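Local coordinates for azurocidin (Homo sapiens, PDB 1A7S), which kills many Gram-negative bacteria, binds heparin and attracts monocytes and fibroblasts as a serine protease homologue of neutrophil granules, at residues P109-N114 with T204-F209; G120-V125 with N145-P150; Q153-N158 with P200-R205. All coordinates share one frame; numbering follows the deposited sequence.

Contact 1: residues P109-N114 with T204-F209; sequences PLPLQN and TRVALF. With NAG (2-acetamido-2-deoxy-beta-D-glucopyranose), chain C.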
loop_
_atom_site.group_PDB
_atom_site.type_symbol
_atom_site.label_atom_id
_atom_site.label_comp_id
_atom_site.label_asym_id
_atom_site.label_seq_id
_atom_site.Cartn_x
_atom_site.Cartn_y
_atom_site.Cartn_z
ATOM N N PRO A 109 6.692 0.092 -10.063
ATOM C CA PRO A 109 7.803 -0.868 -10.118
ATOM C C PRO A 109 8.358 -1.213 -8.749
ATOM O O PRO A 109 8.224 -0.459 -7.783
ATOM C CB PRO A 109 8.891 -0.113 -10.944
ATOM C CG PRO A 109 8.514 1.291 -10.940
ATOM C CD PRO A 109 7.045 1.388 -10.668
ATOM N N LEU A 110 8.986 -2.377 -8.698
ATOM C CA LEU A 110 9.491 -2.962 -7.472
ATOM C C LEU A 110 11.007 -2.911 -7.409
ATOM O O LEU A 110 11.679 -2.986 -8.423
ATOM C CB LEU A 110 9.077 -4.451 -7.405
ATOM C CG LEU A 110 7.595 -4.755 -7.471
ATOM C CD1 LEU A 110 7.362 -6.251 -7.647
ATOM C CD2 LEU A 110 6.910 -4.308 -6.153
ATOM N N PRO A 111 11.541 -2.916 -6.178
ATOM C CA PRO A 111 12.958 -3.114 -6.001
ATOM C C PRO A 111 13.336 -4.552 -6.351
ATOM O O PRO A 111 12.549 -5.484 -6.216
ATOM C CB PRO A 111 13.154 -2.840 -4.513
ATOM C CG PRO A 111 11.851 -3.186 -3.855
ATOM C CD PRO A 111 10.804 -2.895 -4.879
ATOM N N LEU A 112 14.610 -4.724 -6.706
ATOM C CA LEU A 112 15.186 -6.045 -6.862
ATOM C C LEU A 112 15.398 -6.706 -5.496
ATOM O O LEU A 112 15.485 -6.012 -4.455
ATOM C CB LEU A 112 16.547 -5.971 -7.607
ATOM C CG LEU A 112 16.485 -5.511 -9.049
ATOM C CD1 LEU A 112 17.858 -5.203 -9.561
ATOM C CD2 LEU A 112 15.821 -6.548 -9.956
ATOM N N GLN A 113 15.424 -8.020 -5.476
ATOM C CA GLN A 113 15.619 -8.779 -4.277
ATOM C C GLN A 113 16.792 -8.255 -3.493
ATOM O O GLN A 113 17.919 -8.070 -4.040
ATOM C CB GLN A 113 15.786 -10.260 -4.598
ATOM C CG GLN A 113 16.017 -11.191 -3.433
ATOM C CD GLN A 113 14.763 -11.367 -2.566
ATOM O OE1 GLN A 113 13.682 -11.546 -3.027
ATOM N NE2 GLN A 113 15.016 -11.383 -1.222
ATOM N N ASN A 114 16.626 -8.022 -2.214
ATOM C CA ASN A 114 17.641 -7.602 -1.291
ATOM C C ASN A 114 18.141 -6.178 -1.488
ATOM O O ASN A 114 19.053 -5.730 -0.824
ATOM C CB ASN A 114 18.827 -8.560 -1.168
ATOM C CG ASN A 114 18.487 -9.903 -0.638
ATOM O OD1 ASN A 114 17.414 -10.119 -0.029
ATOM N ND2 ASN A 114 19.351 -10.890 -0.869
ATOM N N THR A 204 6.247 -3.140 5.524
ATOM C CA THR A 204 6.893 -4.409 5.128
ATOM C C THR A 204 7.972 -4.117 4.134
ATOM O O THR A 204 7.757 -3.327 3.201
ATOM C CB THR A 204 5.802 -5.305 4.501
ATOM O OG1 THR A 204 4.763 -5.349 5.451
ATOM C CG2 THR A 204 6.378 -6.699 4.150
ATOM N N ARG A 205 9.151 -4.695 4.318
ATOM C CA ARG A 205 10.286 -4.462 3.451
ATOM C C ARG A 205 10.142 -5.277 2.168
ATOM O O ARG A 205 10.499 -6.439 2.109
ATOM C CB ARG A 205 11.566 -4.798 4.193
ATOM C CG ARG A 205 12.830 -4.418 3.391
ATOM C CD ARG A 205 14.148 -4.741 4.178
ATOM N NE ARG A 205 14.303 -3.748 5.262
ATOM C CZ ARG A 205 15.006 -2.625 5.188
ATOM N NH1 ARG A 205 15.470 -2.201 3.988
ATOM N NH2 ARG A 205 15.204 -1.888 6.235
ATOM N N VAL A 206 9.627 -4.651 1.143
ATOM C CA VAL A 206 9.274 -5.286 -0.119
ATOM C C VAL A 206 10.438 -6.029 -0.728
ATOM O O VAL A 206 10.278 -7.134 -1.279
ATOM C CB VAL A 206 8.647 -4.314 -1.093
ATOM C CG1 VAL A 206 8.396 -4.944 -2.468
ATOM C CG2 VAL A 206 7.309 -3.791 -0.584
ATOM N N ALA A 207 11.619 -5.448 -0.672
ATOM C CA ALA A 207 12.770 -6.052 -1.326
ATOM C C ALA A 207 13.125 -7.437 -0.793
ATOM O O ALA A 207 13.783 -8.214 -1.482
ATOM C CB ALA A 207 13.974 -5.144 -1.259
ATOM N N LEU A 208 12.689 -7.753 0.411
ATOM C CA LEU A 208 12.947 -9.111 0.943
ATOM C C LEU A 208 12.138 -10.156 0.212
ATOM O O LEU A 208 12.433 -11.345 0.331
ATOM C CB LEU A 208 12.592 -9.163 2.419
ATOM C CG LEU A 208 13.430 -8.361 3.383
ATOM C CD1 LEU A 208 12.869 -8.494 4.793
ATOM C CD2 LEU A 208 14.879 -8.807 3.251
ATOM N N PHE A 209 11.042 -9.735 -0.413
ATOM C CA PHE A 209 10.018 -10.646 -0.979
ATOM C C PHE A 209 9.995 -10.608 -2.501
ATOM O O PHE A 209 9.093 -11.196 -3.095
ATOM C CB PHE A 209 8.633 -10.205 -0.470
ATOM C CG PHE A 209 8.495 -10.331 1.025
ATOM C CD1 PHE A 209 8.014 -11.511 1.532
ATOM C CD2 PHE A 209 8.794 -9.298 1.853
ATOM C CE1 PHE A 209 8.041 -11.687 2.910
ATOM C CE2 PHE A 209 8.760 -9.420 3.210
ATOM C CZ PHE A 209 8.400 -10.640 3.749
HETATM C C1 NAG C . 19.160 -12.178 -0.363
HETATM C C2 NAG C . 19.928 -13.218 -1.242
HETATM C C3 NAG C . 19.638 -14.616 -0.629
HETATM C C4 NAG C . 20.109 -14.587 0.830
HETATM C C5 NAG C . 19.290 -13.480 1.589
HETATM C C6 NAG C . 19.580 -13.371 3.029
HETATM C C7 NAG C . 19.896 -12.853 -3.685
HETATM C C8 NAG C . 19.141 -13.018 -4.917
HETATM N N2 NAG C . 19.265 -13.240 -2.546
HETATM O O3 NAG C . 20.410 -15.578 -1.362
HETATM O O4 NAG C . 19.777 -15.862 1.408
HETATM O O5 NAG C . 19.674 -12.216 0.944
HETATM O O6 NAG C . 20.929 -13.054 3.264
HETATM O O7 NAG C . 21.004 -12.553 -3.697
#
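Gln-113 and Ala-207 bring the backbones of the two segments nearest, CA to CA 4.9 Å, where an irregular loop passes a short 3-10 turn. This turn leads from strand 201-205 into the C-terminal helix 210-218 of the chymotrypsin-like fold, with Phe-209 at the helix N-cap position. A nearly straight hydrogen bond ties the two segments, Asn-114 N to Ala-207 O at 2.9 Å. Gln-113 CA makes a CA-H...O contact with the same Ala-207 O. The Gln-113 side chain starts with CG anti to the backbone N and then bends at chi2 (71°), which turns CD toward the 3-10 turn. Its NE2 donates to Leu-208 O at 3.0 Å. It approaches from above that carbonyl plane, while Leu-208 O lies in the amide plane of Gln-113. NE2 also donates to Asn-114 OD1, and OE1 accepts from the backbone N of Asp-211, so the amide is fixed on both sides of its polar end. Further along, the packing is apolar. Pro-111 CG sits 3.9 Å from Ala-207 CB. Val-206 CG1 meets both Pro-111 CD and Leu-110 CD2. Asn-114 carries a glycan: its ND2 is bonded to sugar atom C1, and the acetyl methyl C8 lies 3.9 Å from Gln-113 CG.

Contact 2: residues G120-V125 with N145-P150; sequences GTRCQV and NVTVTP. With NAG (2-acetamido-2-deoxy-beta-D-glucopyranose), chain B.
The carbonyl oxygen of Val-146 takes the N-H of Cys-123 at 2.8 Å, nearly along the C=O axis, and the CA of Arg-122 also approaches it. The reverse bond, Val-146 N to Cys-123 O, completes a hydrogen-bonded antiparallel pair. Val-148 N donates to Thr-121 O and Gly-120 N to Val-148 O, so the pairing begins before Arg-122, ahead of strand 122-127. The methyl CG2 of Thr-147 packs on the Gly-120 backbone, 3.6 Å from its C. The face bearing Cys-123 and Val-146 is buried. There Cys-123 SG, in a disulfide with Cys-181, touches Val-148 CG2 at 3.8 Å. Val-125 CG1 meets Val-146 CG1 at 4.0 Å. The other face carries polar groups and sugar. Asn-145 ND2 is bonded to C1 of the N-linked sugar, at 1.4 Å. The Arg-122 chain bends at chi3 (62°), which turns NE. Arg-122 NH2 lies 3.1 Å from sugar O5, at an oblique approach. Asn-145 ND2 lies at the guanidinium edge, in its plane. The Gln-124 amide runs alongside that of Asn-145, nearly coplanar with it. Over residues 122-125 and 145-148 the two directions differ by 131°, a strongly twisted antiparallel pair in the C-terminal barrel of the chymotrypsin-like fold.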
loop_
_atom_site.group_PDB
_atom_site.type_symbol
_atom_site.label_atom_id
_atom_site.label_comp_id
_atom_site.label_asym_id
_atom_site.label_seq_id
_atom_site.Cartn_x
_atom_site.Cartn_y
_atom_site.Cartn_z
ATOM N N GLY A 120 17.770 8.063 6.100
ATOM C CA GLY A 120 17.912 9.368 5.541
ATOM C C GLY A 120 17.271 9.491 4.152
ATOM O O GLY A 120 17.091 10.589 3.654
ATOM N N THR A 121 16.922 8.326 3.556
ATOM C CA THR A 121 16.306 8.396 2.182
ATOM C C THR A 121 14.902 8.993 2.336
ATOM O O THR A 121 14.139 8.635 3.204
ATOM C CB THR A 121 16.185 6.961 1.644
ATOM O OG1 THR A 121 17.491 6.424 1.513
ATOM C CG2 THR A 121 15.566 6.960 0.203
ATOM N N ARG A 122 14.634 9.954 1.472
ATOM C CA ARG A 122 13.327 10.590 1.380
ATOM C C ARG A 122 12.387 9.742 0.506
ATOM O O ARG A 122 12.768 9.240 -0.563
ATOM C CB ARG A 122 13.530 11.996 0.770
ATOM C CG ARG A 122 14.275 12.827 1.891
ATOM C CD ARG A 122 14.563 14.228 1.389
ATOM N NE ARG A 122 13.389 14.988 1.081
ATOM C CZ ARG A 122 12.986 16.111 1.636
ATOM N NH1 ARG A 122 13.872 16.981 2.167
ATOM N NH2 ARG A 122 11.703 16.442 1.616
ATOM N N CYS A 123 11.209 9.556 0.988
ATOM C CA CYS A 123 10.149 8.787 0.359
ATOM C C CYS A 123 8.821 9.584 0.490
ATOM O O CYS A 123 8.765 10.633 1.120
ATOM C CB CYS A 123 10.012 7.450 1.101
ATOM S SG CYS A 123 11.504 6.481 1.289
ATOM N N GLN A 124 7.780 9.021 -0.092
ATOM C CA GLN A 124 6.417 9.497 0.101
ATOM C C GLN A 124 5.494 8.292 0.365
ATOM O O GLN A 124 5.771 7.202 -0.069
ATOM C CB GLN A 124 5.867 10.264 -1.111
ATOM C CG GLN A 124 6.593 11.563 -1.369
ATOM C CD GLN A 124 6.031 12.435 -2.421
ATOM O OE1 GLN A 124 6.063 13.718 -2.273
ATOM N NE2 GLN A 124 5.483 11.945 -3.446
ATOM N N VAL A 125 4.414 8.609 1.075
ATOM C CA VAL A 125 3.325 7.686 1.267
ATOM C C VAL A 125 2.029 8.409 1.009
ATOM O O VAL A 125 1.896 9.594 1.493
ATOM C CB VAL A 125 3.396 6.962 2.619
ATOM C CG1 VAL A 125 3.426 7.838 3.804
ATOM C CG2 VAL A 125 2.374 5.871 2.664
ATOM N N ASN A 145 5.627 13.512 2.829
ATOM C CA ASN A 145 7.031 13.208 2.701
ATOM C C ASN A 145 7.493 12.520 3.989
ATOM O O ASN A 145 7.181 13.062 5.074
ATOM C CB ASN A 145 7.827 14.492 2.558
ATOM C CG ASN A 145 7.677 15.138 1.188
ATOM O OD1 ASN A 145 7.367 14.493 0.183
ATOM N ND2 ASN A 145 7.924 16.458 1.174
ATOM N N VAL A 146 8.194 11.433 3.889
ATOM C CA VAL A 146 8.698 10.714 5.035
ATOM C C VAL A 146 10.173 10.393 4.806
ATOM O O VAL A 146 10.620 10.370 3.630
ATOM C CB VAL A 146 7.886 9.479 5.427
ATOM C CG1 VAL A 146 6.380 9.815 5.598
ATOM C CG2 VAL A 146 8.024 8.365 4.391
ATOM N N THR A 147 10.873 10.082 5.875
ATOM C CA THR A 147 12.315 9.769 5.784
ATOM C C THR A 147 12.586 8.454 6.455
ATOM O O THR A 147 12.105 8.191 7.558
ATOM C CB THR A 147 13.130 10.917 6.464
ATOM O OG1 THR A 147 12.812 12.120 5.763
ATOM C CG2 THR A 147 14.604 10.646 6.333
ATOM N N VAL A 148 13.380 7.603 5.835
ATOM C CA VAL A 148 13.727 6.275 6.432
ATOM C C VAL A 148 14.548 6.477 7.668
ATOM O O VAL A 148 15.500 7.228 7.682
ATOM C CB VAL A 148 14.483 5.447 5.376
ATOM C CG1 VAL A 148 14.995 4.137 5.997
ATOM C CG2 VAL A 148 13.573 5.175 4.181
ATOM N N THR A 149 14.143 5.777 8.746
ATOM C CA THR A 149 14.805 5.839 10.031
ATOM C C THR A 149 16.090 5.029 10.068
ATOM O O THR A 149 16.312 4.161 9.262
ATOM C CB THR A 149 13.920 5.292 11.174
ATOM O OG1 THR A 149 13.837 3.866 11.039
ATOM C CG2 THR A 149 12.540 5.858 11.206
ATOM N N PRO A 150 16.889 5.296 11.100
ATOM C CA PRO A 150 18.016 4.410 11.422
ATOM C C PRO A 150 17.510 3.009 11.753
ATOM O O PRO A 150 16.373 2.837 12.170
ATOM C CB PRO A 150 18.662 5.027 12.625
ATOM C CG PRO A 150 18.249 6.471 12.600
ATOM C CD PRO A 150 16.857 6.448 12.044
HETATM C C1 NAG B . 8.057 17.211 -0.048
HETATM C C2 NAG B . 7.107 18.436 0.174
HETATM C C3 NAG B . 7.319 19.415 -0.968
HETATM C C4 NAG B . 8.848 19.857 -0.872
HETATM C C5 NAG B . 9.617 18.557 -1.210
HETATM C C6 NAG B . 11.105 18.689 -1.006
HETATM C C7 NAG B . 4.912 17.802 1.161
HETATM C C8 NAG B . 3.576 17.162 0.974
HETATM N N2 NAG B . 5.696 17.956 0.067
HETATM O O3 NAG B . 6.584 20.570 -0.732
HETATM O O4 NAG B . 8.981 20.786 -1.995
HETATM O O5 NAG B . 9.422 17.682 -0.077
HETATM O O6 NAG B . 11.379 19.601 0.023
HETATM O O7 NAG B . 5.325 18.120 2.229
#

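Contact 3: residues Q153-N158 with P200-R205; sequences QCRPNN and PDFFTR. With EOH (ethanol), chain M.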
loop_
_atom_site.group_PDB
_atom_site.type_symbol
_atom_site.label_atom_id
_atom_site.label_comp_id
_atom_site.label_asym_id
_atom_site.label_seq_id
_atom_site.Cartn_x
_atom_site.Cartn_y
_atom_site.Cartn_z
ATOM N N GLN A 153 15.990 1.750 15.040
ATOM C CA GLN A 153 14.644 2.158 15.423
ATOM C C GLN A 153 13.614 1.264 14.739
ATOM O O GLN A 153 12.410 1.369 14.872
ATOM C CB GLN A 153 14.488 3.650 14.884
ATOM C CG GLN A 153 15.517 4.501 15.676
ATOM C CD GLN A 153 15.586 5.915 15.248
ATOM O OE1 GLN A 153 14.686 6.395 14.471
ATOM N NE2 GLN A 153 16.594 6.674 15.681
ATOM N N CYS A 154 14.159 0.317 13.960
ATOM C CA CYS A 154 13.258 -0.528 13.144
ATOM C C CYS A 154 13.589 -2.003 13.470
ATOM O O CYS A 154 14.093 -2.347 14.529
ATOM C CB CYS A 154 13.514 -0.208 11.691
ATOM S SG CYS A 154 12.236 -0.582 10.496
ATOM N N ARG A 155 13.245 -2.856 12.534
ATOM C CA ARG A 155 13.551 -4.296 12.640
ATOM C C ARG A 155 13.739 -4.787 11.207
ATOM O O ARG A 155 13.237 -4.156 10.270
ATOM C CB ARG A 155 12.312 -4.974 13.264
ATOM C CG ARG A 155 11.114 -4.791 12.415
ATOM C CD ARG A 155 9.813 -4.797 13.277
ATOM N NE ARG A 155 9.361 -6.050 13.459
ATOM C CZ ARG A 155 8.248 -6.735 13.559
ATOM N NH1 ARG A 155 7.246 -6.545 12.698
ATOM N NH2 ARG A 155 8.061 -7.610 14.526
ATOM N N PRO A 156 14.527 -5.828 11.012
ATOM C CA PRO A 156 14.882 -6.280 9.688
ATOM C C PRO A 156 13.747 -6.540 8.734
ATOM O O PRO A 156 13.910 -6.267 7.517
ATOM C CB PRO A 156 15.777 -7.483 9.894
ATOM C CG PRO A 156 16.301 -7.386 11.259
ATOM C CD PRO A 156 15.267 -6.608 12.076
ATOM N N ASN A 157 12.604 -7.022 9.193
ATOM C CA ASN A 157 11.481 -7.339 8.282
ATOM C C ASN A 157 10.806 -6.098 7.690
ATOM O O ASN A 157 10.004 -6.242 6.769
ATOM C CB ASN A 157 10.393 -8.089 9.107
ATOM C CG ASN A 157 9.511 -8.925 8.260
ATOM O OD1 ASN A 157 8.286 -8.716 8.208
ATOM N ND2 ASN A 157 10.091 -9.879 7.567
ATOM N N ASN A 158 11.114 -4.936 8.249
ATOM C CA ASN A 158 10.448 -3.704 7.917
ATOM C C ASN A 158 11.391 -2.649 7.395
ATOM O O ASN A 158 12.609 -2.708 7.624
ATOM C CB ASN A 158 9.723 -3.135 9.152
ATOM C CG ASN A 158 8.562 -4.050 9.565
ATOM O OD1 ASN A 158 7.419 -3.962 8.960
ATOM N ND2 ASN A 158 8.739 -4.855 10.493
ATOM N N PRO A 200 7.884 5.597 14.778
ATOM C CA PRO A 200 7.979 5.477 13.336
ATOM C C PRO A 200 6.760 4.722 12.748
ATOM O O PRO A 200 6.047 4.056 13.451
ATOM C CB PRO A 200 9.235 4.623 13.164
ATOM C CG PRO A 200 9.391 3.893 14.395
ATOM C CD PRO A 200 8.749 4.678 15.496
ATOM N N ASP A 201 6.621 4.836 11.455
ATOM C CA ASP A 201 5.687 3.978 10.693
ATOM C C ASP A 201 6.492 2.742 10.263
ATOM O O ASP A 201 7.637 2.867 9.836
ATOM C CB ASP A 201 5.181 4.720 9.463
ATOM C CG ASP A 201 4.100 5.741 9.827
ATOM O OD1 ASP A 201 3.525 5.594 10.932
ATOM O OD2 ASP A 201 3.780 6.541 8.918
ATOM N N PHE A 202 5.829 1.581 10.343
ATOM C CA PHE A 202 6.439 0.352 9.916
ATOM C C PHE A 202 5.790 -0.129 8.609
ATOM O O PHE A 202 4.583 -0.373 8.568
ATOM C CB PHE A 202 6.234 -0.743 11.003
ATOM C CG PHE A 202 7.066 -0.516 12.219
ATOM C CD1 PHE A 202 6.739 0.491 13.110
ATOM C CD2 PHE A 202 8.182 -1.275 12.484
ATOM C CE1 PHE A 202 7.428 0.682 14.264
ATOM C CE2 PHE A 202 8.889 -1.112 13.637
ATOM C CZ PHE A 202 8.562 -0.132 14.526
ATOM N N PHE A 203 6.653 -0.336 7.604
ATOM C CA PHE A 203 6.262 -0.849 6.317
ATOM C C PHE A 203 6.947 -2.194 6.093
ATOM O O PHE A 203 8.108 -2.375 6.447
ATOM C CB PHE A 203 6.746 0.123 5.190
ATOM C CG PHE A 203 6.080 1.459 5.227
ATOM C CD1 PHE A 203 6.537 2.480 5.989
ATOM C CD2 PHE A 203 4.991 1.696 4.408
ATOM C CE1 PHE A 203 5.948 3.710 6.043
ATOM C CE2 PHE A 203 4.378 2.940 4.397
ATOM C CZ PHE A 203 4.822 3.929 5.253
ATOM N N THR A 204 6.247 -3.140 5.524
ATOM C CA THR A 204 6.893 -4.409 5.128
ATOM C C THR A 204 7.972 -4.117 4.134
ATOM O O THR A 204 7.757 -3.327 3.201
ATOM C CB THR A 204 5.802 -5.305 4.501
ATOM O OG1 THR A 204 4.763 -5.349 5.451
ATOM C CG2 THR A 204 6.378 -6.699 4.150
ATOM N N ARG A 205 9.151 -4.695 4.318
ATOM C CA ARG A 205 10.286 -4.462 3.451
ATOM C C ARG A 205 10.142 -5.277 2.168
ATOM O O ARG A 205 10.499 -6.439 2.109
ATOM C CB ARG A 205 11.566 -4.798 4.193
ATOM C CG ARG A 205 12.830 -4.418 3.391
ATOM C CD ARG A 205 14.148 -4.741 4.178
ATOM N NE ARG A 205 14.303 -3.748 5.262
ATOM C CZ ARG A 205 15.006 -2.625 5.188
ATOM N NH1 ARG A 205 15.470 -2.201 3.988
ATOM N NH2 ARG A 205 15.204 -1.888 6.235
HETATM C C1 EOH M . 9.896 2.183 17.323
HETATM C C2 EOH M . 9.163 1.052 17.948
HETATM O O EOH M . 11.304 2.054 17.128
HETATM O O HOH W 1 14.948 -2.109 9.176
HETATM O O HOH W 2 6.082 -7.175 7.525
#
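Backbone and arginine hydrogen bonds join Asn-157 and Asn-158 to Arg-205. Arg-205 N donates to Asn-157 O at 3.0 Å. The Arg-205 chain runs extended to CD, then chi3 (-74°) turns NE toward the carbonyl of Asn-158. Arg-205 NE donates a hydrogen bond to Asn-158 O at 3.1 Å, from above the carbonyl plane. NH2 adds a weak bond to the same oxygen. The carbonyl is thus held from one guanidinium by two N-H groups, neither well aligned.

Water 1 lies in the plane of the Arg-205 guanidinium, accepts from NH2 and donates to Arg-155 O. Arg-155 O also accepts from Asn-158 N at 3.0 Å, within a type I turn from Arg-155 to Asn-158. The turn leads into strand 158-162, which pairs antiparallel with strand 201-205 in the C-terminal barrel of the chymotrypsin-like fold. Water 2 donates to Asn-157 OD1 and to Thr-204 OG1. Asn-157 OD1 also accepts from Asn-88 N, and Thr-204 OG1 is hydrogen-bonded to Asp-89 O.

Aromatic packing centres on Phe-202. Arg-155 CD comes obliquely to Phe-202 CE2 at 3.8 Å, and the guanidinium plane stands 88° from the ring. Arg-155 NH2 is hydrogen-bonded to Gln-85 O. Cys-154 SG, disulfide-bonded to Cys-160, lies 5.3 Å from the ring centroid, also oblique. The Asn-158 CG meets the ring edge, with the amide nearly perpendicular to the ring. Phe-191 stacks on Phe-202.

An ethanol, probably from the crystallisation liquor, donates its hydroxyl to Gln-153 O at 2.6 Å. Its C1 rests on Pro-200 CD, and its C2 lies in the ring plane of Phe-202, 3.7 Å from CZ.

How the contacts relate
All three contacts are partly buried, and all reach the same antiparallel sheet. Contacts 1 and 3 share Thr-204 and Arg-205, so strand 201-205 serves both. They also touch, where Leu-208 CD1 packs on Pro-156 O. Contact 2 alone is a regular strand pair, held mostly by backbone bonds. Contacts 1 and 3 dock irregular loops and depend more on side-chain amides, a guanidinium and, in contact 3, water. Contacts 2 and 3 meet inside the barrel through Val-125 and Phe-203, and also through Thr-149 CG2 and Pro-200 CB. Contacts 1 and 2 do not touch. Each carries a glycan on its solvent side. Contacts 2 and 3 each hold a disulfide cysteine; in contact 3 it lies beside an aromatic ring.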